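Local coordinates for putative epoxide hydrolase protein (Klebsiella pneumoniae subsp. pneumoniae, PDB 5BOV) that is probably an alpha/beta-hydrolase-fold enzyme, perhaps an epoxide hydrolase or a monoacylglycerol lipase, whose true substrate is uncertain, at residues 114-126 / 233-245. Residues are numbered along the deposited sequence; the frame is centred on the assembly and turned at random.
Sequences RTADIVAALWPQR and YEQRLAALPPITV
Segment 114-122 of helix 111-122 and segment 233-238 of helix 231-238 run nearly perpendicular (92°), their axes 11.1 Å apart at closest approach, and the chain after the second helix runs on past Ala-121 and Ala-120 toward Pro-124. Between the helices Leu-237 meets Ile-118 and Leu-122: its CD1 lies 3.9 Å from Ile-118 CG2, while its CD2 packs against Leu-122 CD2, the two leucine side chains crossing at about a right angle. Leu-122 CD1 touches Tyr-233 CB, and its CD2 sits over one face of the Arg-236 guanidinium. The arginine chain bends at chi3 (68°) and brings NH2 to the C-terminal end of helix 111-122, where it makes a weak, bent hydrogen bond to Leu-122 O (3.2 Å). A water in the guanidinium plane accepts from NH2 and donates to Ala-121 O. Trp-123, where the chain leaves the helix, directs the edge of its six-membered ring at the Tyr-233 face in a T-shaped stack, centroids 5.2 Å apart and planes at 78°. In this alpha/beta hydrolase fold, helix 111-122 follows strand 104-108 and a GxDxG sequence consistent with a nucleophile elbow; the segment 239-245 leads into strand 247-252 of the central sheet. Along it, Ala-121 CB rests on Pro-241 CG and Ile-243 CG1, and Ala-120 CB on Ile-243 CG2 and Val-245 CG2. Ile-243 CG1, beside its backbone N, packs CD1 against Asp-117 CB and backbone O (CD1 to O 3.6 Å); the Asp-117 carboxylate is hydrogen-bonded to Ser-132 OG and Leu-137 N. A second water bridges the backbones, donating to Ala-120 O (2.8 Å) and accepting from Thr-244 N, while Pro-124 CB packs against Val-245 CG1 at 4.1 Å.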
ATOM      1  N   ARG A 114       3.099   4.067   0.658  1.00  7.89           N
ATOM      2  CA  ARG A 114       4.410   4.301   0.063  1.00  8.05           C
ATOM      3  C   ARG A 114       4.351   4.355  -1.445  1.00  7.72           C
ATOM      4  O   ARG A 114       4.864   5.279  -2.074  1.00  8.01           O
ATOM      5  CB  ARG A 114       5.347   3.226   0.494  1.00  8.35           C
ATOM      6  CG  ARG A 114       6.744   3.384   0.015  1.00  9.21           C
ATOM      7  CD  ARG A 114       7.587   2.153   0.366  1.00 10.46           C
ATOM      8  NE  ARG A 114       7.167   1.029  -0.441  1.00 10.54           N
ATOM      9  CZ  ARG A 114       7.386  -0.246  -0.175  1.00 12.56           C
ATOM     10  NH1 ARG A 114       7.992  -0.629   0.933  1.00 13.84           N
ATOM     11  NH2 ARG A 114       7.013  -1.168  -1.081  1.00 12.87           N
ATOM     12  N   THR A 115       3.583   3.433  -2.041  1.00  7.51           N
ATOM     13  CA  THR A 115       3.480   3.350  -3.452  1.00  7.74           C
ATOM     14  C   THR A 115       2.737   4.604  -4.023  1.00  7.82           C
ATOM     15  O   THR A 115       3.220   5.227  -4.962  1.00  7.99           O
ATOM     16  CB  THR A 115       2.708   2.065  -3.878  1.00  7.68           C
ATOM     17  OG1 THR A 115       3.435   0.902  -3.425  1.00  7.98           O
ATOM     18  CG2 THR A 115       2.553   1.990  -5.313  1.00  8.17           C
ATOM     19  N   ALA A 116       1.631   4.985  -3.392  1.00  7.40           N
ATOM     20  CA  ALA A 116       0.923   6.185  -3.833  1.00  7.54           C
ATOM     21  C   ALA A 116       1.759   7.452  -3.653  1.00  7.78           C
ATOM     22  O   ALA A 116       1.733   8.322  -4.517  1.00  8.14           O
ATOM     23  CB  ALA A 116      -0.372   6.341  -3.017  1.00  7.50           C
ATOM     24  N   ASP A 117       2.511   7.538  -2.542  1.00  7.29           N
ATOM     25  CA  ASP A 117       3.401   8.605  -2.264  1.00  7.69           C
ATOM     26  C   ASP A 117       4.421   8.744  -3.461  1.00  7.89           C
ATOM     27  O   ASP A 117       4.687   9.867  -3.922  1.00  8.10           O
ATOM     28  CB  ASP A 117       4.182   8.446  -1.003  1.00  7.80           C
ATOM     29  CG  ASP A 117       3.350   8.552   0.260  1.00  7.89           C
ATOM     30  OD1 ASP A 117       2.142   8.883   0.202  1.00  7.70           O
ATOM     31  OD2 ASP A 117       3.928   8.159   1.285  1.00  7.76           O
ATOM     32  N   ILE A 118       5.017   7.621  -3.858  1.00  8.33           N
ATOM     33  CA  ILE A 118       5.988   7.627  -4.917  1.00  8.73           C
ATOM     34  C   ILE A 118       5.351   8.085  -6.240  1.00  9.24           C
ATOM     35  O   ILE A 118       5.987   8.905  -6.958  1.00  9.52           O
ATOM     36  CB  ILE A 118       6.671   6.258  -5.070  1.00  8.91           C
ATOM     37  CG1 ILE A 118       7.509   5.984  -3.865  1.00  8.60           C
ATOM     38  CG2 ILE A 118       7.552   6.206  -6.370  1.00  9.13           C
ATOM     39  CD1 ILE A 118       7.963   4.532  -3.744  1.00  8.60           C
ATOM     40  N   VAL A 119       4.180   7.581  -6.588  1.00  9.33           N
ATOM     41  CA  VAL A 119       3.533   8.023  -7.811  1.00  9.99           C
ATOM     42  C   VAL A 119       3.318   9.527  -7.772  1.00 10.16           C
ATOM     43  O   VAL A 119       3.601  10.244  -8.750  1.00 10.62           O
ATOM     44  CB  VAL A 119       2.227   7.287  -8.111  1.00  9.94           C
ATOM     45  CG1 VAL A 119       1.643   7.732  -9.383  1.00 10.21           C
ATOM     46  CG2 VAL A 119       2.531   5.817  -8.208  1.00  9.97           C
ATOM     47  N   ALA A 120       2.855  10.057  -6.626  1.00 10.14           N
ATOM     48  CA  ALA A 120       2.623  11.449  -6.513  1.00 10.31           C
ATOM     49  C   ALA A 120       3.888  12.278  -6.593  1.00 10.90           C
ATOM     50  O   ALA A 120       3.866  13.397  -7.103  1.00 11.91           O
ATOM     51  CB  ALA A 120       1.862  11.723  -5.202  1.00  9.83           C
ATOM     52  N   ALA A 121       4.984  11.782  -6.030  1.00 10.77           N
ATOM     53  CA  ALA A 121       6.230  12.534  -6.059  1.00 11.49           C
ATOM     54  C   ALA A 121       6.907  12.517  -7.429  1.00 11.99           C
ATOM     55  O   ALA A 121       7.507  13.545  -7.886  1.00 12.26           O
ATOM     56  CB  ALA A 121       7.151  11.953  -4.988  1.00 11.13           C
ATOM     57  N   LEU A 122       6.892  11.386  -8.092  1.00 12.25           N
ATOM     58  CA  LEU A 122       7.633  11.266  -9.364  1.00 13.65           C
ATOM     59  C   LEU A 122       6.812  11.561 -10.586  1.00 14.25           C
ATOM     60  O   LEU A 122       7.377  12.056 -11.599  1.00 14.64           O
ATOM     61  CB  LEU A 122       8.254   9.879  -9.520  1.00 14.02           C
ATOM     62  CG  LEU A 122       9.216   9.427  -8.404  1.00 14.45           C
ATOM     63  CD1 LEU A 122       9.813   8.089  -8.761  1.00 15.02           C
ATOM     64  CD2 LEU A 122      10.311  10.421  -8.115  1.00 15.09           C
ATOM     65  N   TRP A 123       5.518  11.273 -10.533  1.00 14.67           N
ATOM     66  CA  TRP A 123       4.599  11.597 -11.626  1.00 15.56           C
ATOM     67  C   TRP A 123       3.392  12.384 -11.105  1.00 14.50           C
ATOM     68  O   TRP A 123       2.238  11.919 -11.228  1.00 13.58           O
ATOM     69  CB  TRP A 123       4.162  10.315 -12.320  1.00 17.57           C
ATOM     70  CG  TRP A 123       5.286   9.523 -12.768  1.00 20.67           C
ATOM     71  CD1 TRP A 123       6.056   9.760 -13.891  1.00 22.46           C
ATOM     72  CD2 TRP A 123       5.846   8.332 -12.147  1.00 20.99           C
ATOM     73  NE1 TRP A 123       7.061   8.822 -13.963  1.00 24.99           N
ATOM     74  CE2 TRP A 123       6.906   7.878 -12.974  1.00 22.77           C
ATOM     75  CE3 TRP A 123       5.548   7.612 -11.005  1.00 19.70           C
ATOM     76  CZ2 TRP A 123       7.684   6.727 -12.656  1.00 23.14           C
ATOM     77  CZ3 TRP A 123       6.326   6.523 -10.662  1.00 19.96           C
ATOM     78  CH2 TRP A 123       7.378   6.066 -11.467  1.00 20.99           C
ATOM     79  N   PRO A 124       3.608  13.590 -10.578  1.00 14.22           N
ATOM     80  CA  PRO A 124       2.503  14.333  -9.992  1.00 13.91           C
ATOM     81  C   PRO A 124       1.314  14.611 -10.955  1.00 14.38           C
ATOM     82  O   PRO A 124       0.162  14.711 -10.506  1.00 14.15           O
ATOM     83  CB  PRO A 124       3.130  15.632  -9.540  1.00 14.15           C
ATOM     84  CG  PRO A 124       4.397  15.751 -10.346  1.00 14.18           C
ATOM     85  CD  PRO A 124       4.870  14.351 -10.460  1.00 14.27           C
ATOM     86  N   GLN A 125       1.594  14.737 -12.262  1.00 15.37           N
ATOM     87  CA  GLN A 125       0.509  15.007 -13.216  1.00 16.29           C
ATOM     88  C   GLN A 125      -0.516  13.862 -13.242  1.00 15.16           C
ATOM     89  O   GLN A 125      -1.654  14.066 -13.683  1.00 15.40           O
ATOM     90  CB  GLN A 125       1.022  15.230 -14.660  1.00 19.17           C
ATOM     91  CG  GLN A 125       1.796  16.478 -14.781  1.00 23.75           C
ATOM     92  CD  GLN A 125       2.389  16.701 -16.210  1.00 28.85           C
ATOM     93  OE1 GLN A 125       1.817  16.297 -17.250  1.00 35.02           O
ATOM     94  NE2 GLN A 125       3.519  17.351 -16.239  1.00 31.33           N
ATOM     95  N   ARG A 126      -0.120  12.674 -12.797  1.00 13.79           N
ATOM     96  CA  ARG A 126      -1.013  11.511 -12.806  1.00 13.38           C
ATOM     97  C   ARG A 126      -1.861  11.436 -11.542  1.00 12.56           C
ATOM     98  O   ARG A 126      -2.742  10.574 -11.418  1.00 11.95           O
ATOM     99  CB  ARG A 126      -0.229  10.218 -12.884  1.00 14.29           C
ATOM    100  CG  ARG A 126       0.743  10.047 -14.075  1.00 15.23           C
ATOM    101  CD  ARG A 126       0.151  10.293 -15.420  1.00 16.74           C
ATOM    102  NE  ARG A 126      -0.795   9.292 -15.880  1.00 16.92           N
ATOM    103  CZ  ARG A 126      -0.492   8.171 -16.533  1.00 17.38           C
ATOM    104  NH1 ARG A 126       0.751   7.787 -16.769  1.00 17.75           N
ATOM    105  NH2 ARG A 126      -1.502   7.362 -16.887  1.00 16.94           N
ATOM    106  N   TYR A 233      14.779   5.974 -10.499  1.00 17.29           N
ATOM    107  CA  TYR A 233      13.719   6.359  -9.582  1.00 16.41           C
ATOM    108  C   TYR A 233      14.219   6.362  -8.162  1.00 15.47           C
ATOM    109  O   TYR A 233      13.875   7.264  -7.417  1.00 15.57           O
ATOM    110  CB  TYR A 233      12.580   5.363  -9.692  1.00 16.37           C
ATOM    111  CG  TYR A 233      11.992   5.218 -11.086  1.00 18.02           C
ATOM    112  CD1 TYR A 233      11.875   6.283 -11.947  1.00 19.02           C
ATOM    113  CD2 TYR A 233      11.428   3.989 -11.460  1.00 18.90           C
ATOM    114  CE1 TYR A 233      11.269   6.127 -13.246  1.00 20.78           C
ATOM    115  CE2 TYR A 233      10.812   3.838 -12.721  1.00 19.39           C
ATOM    116  CZ  TYR A 233      10.744   4.884 -13.582  1.00 20.81           C
ATOM    117  OH  TYR A 233      10.104   4.724 -14.802  1.00 23.56           O
ATOM    118  N   GLU A 234      14.979   5.344  -7.743  1.00 14.91           N
ATOM    119  CA  GLU A 234      15.416   5.258  -6.369  1.00 14.31           C
ATOM    120  C   GLU A 234      16.369   6.391  -6.055  1.00 15.40           C
ATOM    121  O   GLU A 234      16.380   6.921  -4.917  1.00 14.25           O
ATOM    122  CB  GLU A 234      16.047   3.940  -6.008  1.00 14.73           C
ATOM    123  CG  GLU A 234      15.142   2.752  -6.182  1.00 14.84           C
ATOM    124  CD  GLU A 234      13.895   2.716  -5.235  1.00 13.88           C
ATOM    125  OE1 GLU A 234      13.814   3.544  -4.291  1.00 13.81           O
ATOM    126  OE2 GLU A 234      13.009   1.858  -5.510  1.00 13.88           O
ATOM    127  N   GLN A 235      17.169   6.785  -7.031  1.00 15.77           N
ATOM    128  CA  GLN A 235      18.031   7.941  -6.790  1.00 18.27           C
ATOM    129  C   GLN A 235      17.230   9.232  -6.534  1.00 17.64           C
ATOM    130  O   GLN A 235      17.576   9.992  -5.590  1.00 18.65           O
ATOM    131  CB  GLN A 235      18.999   8.145  -7.968  1.00 20.73           C
ATOM    132  CG  GLN A 235      19.869   9.419  -7.802  1.00 24.04           C
ATOM    133  CD  GLN A 235      20.906   9.483  -8.909  1.00 30.04           C
ATOM    134  OE1 GLN A 235      20.863   8.719  -9.889  1.00 35.39           O
ATOM    135  NE2 GLN A 235      21.858  10.355  -8.754  1.00 33.13           N
ATOM    136  N   ARG A 236      16.152   9.460  -7.295  1.00 17.28           N
ATOM    137  CA  ARG A 236      15.308  10.604  -7.102  1.00 17.46           C
ATOM    138  C   ARG A 236      14.620  10.505  -5.692  1.00 15.37           C
ATOM    139  O   ARG A 236      14.523  11.502  -4.978  1.00 14.89           O
ATOM    140  CB  ARG A 236      14.243  10.724  -8.194  1.00 19.42           C
ATOM    141  CG  ARG A 236      14.858  11.175  -9.489  1.00 23.17           C
ATOM    142  CD  ARG A 236      13.933  10.931 -10.674  1.00 26.20           C
ATOM    143  NE  ARG A 236      12.726  11.765 -10.669  1.00 27.80           N
ATOM    144  CZ  ARG A 236      11.676  11.586 -11.501  1.00 33.19           C
ATOM    145  NH1 ARG A 236      11.684  10.593 -12.431  1.00 36.89           N
ATOM    146  NH2 ARG A 236      10.595  12.381 -11.428  1.00 33.88           N
ATOM    147  N   LEU A 237      14.219   9.290  -5.317  1.00 14.28           N
ATOM    148  CA  LEU A 237      13.469   9.107  -4.066  1.00 13.42           C
ATOM    149  C   LEU A 237      14.373   9.272  -2.872  1.00 13.05           C
ATOM    150  O   LEU A 237      13.936   9.703  -1.817  1.00 11.15           O
ATOM    151  CB  LEU A 237      12.784   7.743  -4.064  1.00 13.09           C
ATOM    152  CG  LEU A 237      11.661   7.604  -5.097  1.00 13.11           C
ATOM    153  CD1 LEU A 237      11.219   6.149  -5.142  1.00 13.08           C
ATOM    154  CD2 LEU A 237      10.458   8.527  -4.737  1.00 13.28           C
ATOM    155  N   ALA A 238      15.653   8.990  -3.024  1.00 12.73           N
ATOM    156  CA  ALA A 238      16.571   9.097  -1.892  1.00 13.83           C
ATOM    157  C   ALA A 238      16.752  10.523  -1.422  1.00 14.64           C
ATOM    158  O   ALA A 238      17.150  10.755  -0.257  1.00 14.74           O
ATOM    159  CB  ALA A 238      17.916   8.472  -2.259  1.00 14.52           C
ATOM    160  N   ALA A 239      16.434  11.484  -2.287  1.00 14.31           N
ATOM    161  CA  ALA A 239      16.415  12.905  -1.883  1.00 15.25           C
ATOM    162  C   ALA A 239      15.220  13.294  -1.015  1.00 14.35           C
ATOM    163  O   ALA A 239      15.122  14.431  -0.591  1.00 15.15           O
ATOM    164  CB  ALA A 239      16.499  13.800  -3.092  1.00 15.73           C
ATOM    165  N   LEU A 240      14.282  12.355  -0.828  1.00 13.39           N
ATOM    166  CA  LEU A 240      13.044  12.604  -0.107  1.00 12.85           C
ATOM    167  C   LEU A 240      12.290  13.774  -0.704  1.00 12.45           C
ATOM    168  O   LEU A 240      12.020  14.757  -0.017  1.00 13.42           O
ATOM    169  CB  LEU A 240      13.266  12.753   1.375  1.00 13.25           C
ATOM    170  CG  LEU A 240      14.137  11.673   2.060  1.00 14.31           C
ATOM    171  CD1 LEU A 240      14.222  11.968   3.570  1.00 15.18           C
ATOM    172  CD2 LEU A 240      13.620  10.294   1.782  1.00 14.28           C
ATOM    173  N   PRO A 241      11.927  13.682  -1.970  1.00 12.02           N
ATOM    174  CA  PRO A 241      11.240  14.764  -2.625  1.00 12.17           C
ATOM    175  C   PRO A 241       9.862  15.047  -2.007  1.00 12.16           C
ATOM    176  O   PRO A 241       9.158  14.124  -1.664  1.00 11.16           O
ATOM    177  CB  PRO A 241      11.086  14.255  -4.054  1.00 12.61           C
ATOM    178  CG  PRO A 241      11.010  12.791  -3.893  1.00 12.32           C
ATOM    179  CD  PRO A 241      12.031  12.515  -2.852  1.00 11.96           C
ATOM    180  N   PRO A 242       9.448  16.293  -1.944  1.00 12.18           N
ATOM    181  CA  PRO A 242       8.142  16.560  -1.384  1.00 12.38           C
ATOM    182  C   PRO A 242       7.025  16.241  -2.360  1.00 12.15           C
ATOM    183  O   PRO A 242       7.270  16.083  -3.563  1.00 12.69           O
ATOM    184  CB  PRO A 242       8.195  18.065  -1.147  1.00 13.51           C
ATOM    185  CG  PRO A 242       9.141  18.585  -2.175  1.00 13.96           C
ATOM    186  CD  PRO A 242      10.220  17.535  -2.201  1.00 13.56           C
ATOM    187  N   ILE A 243       5.832  16.030  -1.804  1.00 11.48           N
ATOM    188  CA  ILE A 243       4.647  15.772  -2.631  1.00 11.23           C
ATOM    189  C   ILE A 243       3.914  17.085  -2.777  1.00 10.86           C
ATOM    190  O   ILE A 243       3.545  17.762  -1.779  1.00 10.69           O
ATOM    191  CB  ILE A 243       3.813  14.689  -1.952  1.00 11.35           C
ATOM    192  CG1 ILE A 243       4.557  13.349  -2.170  1.00 11.57           C
ATOM    193  CG2 ILE A 243       2.433  14.633  -2.575  1.00 11.44           C
ATOM    194  CD1 ILE A 243       4.134  12.255  -1.279  1.00 11.59           C
ATOM    195  N   THR A 244       3.623  17.438  -4.014  1.00 10.79           N
ATOM    196  CA  THR A 244       3.064  18.732  -4.341  1.00 11.16           C
ATOM    197  C   THR A 244       1.532  18.732  -4.518  1.00 10.97           C
ATOM    198  O   THR A 244       0.897  19.779  -4.639  1.00 11.58           O
ATOM    199  CB  THR A 244       3.686  19.270  -5.679  1.00 12.09           C
ATOM    200  OG1 THR A 244       3.305  18.427  -6.770  1.00 12.22           O
ATOM    201  CG2 THR A 244       5.177  19.388  -5.566  1.00 12.81           C
ATOM    202  N   VAL A 245       0.927  17.512  -4.607  1.00 10.06           N
ATOM    203  CA  VAL A 245      -0.488  17.397  -4.898  1.00 10.03           C
ATOM    204  C   VAL A 245      -1.311  17.502  -3.623  1.00  9.66           C
ATOM    205  O   VAL A 245      -0.800  17.276  -2.510  1.00  9.68           O
ATOM    206  CB  VAL A 245      -0.836  16.080  -5.621  1.00 10.21           C
ATOM    207  CG1 VAL A 245       0.096  15.911  -6.842  1.00 10.80           C
ATOM    208  CG2 VAL A 245      -0.755  14.881  -4.733  1.00  9.77           C
TER
HETATM  209  O   HOH W   1       4.583  15.971  -6.272  1.00 15.82           O
HETATM  210  O   HOH W   2       9.788  14.468  -9.387  1.00 35.95           O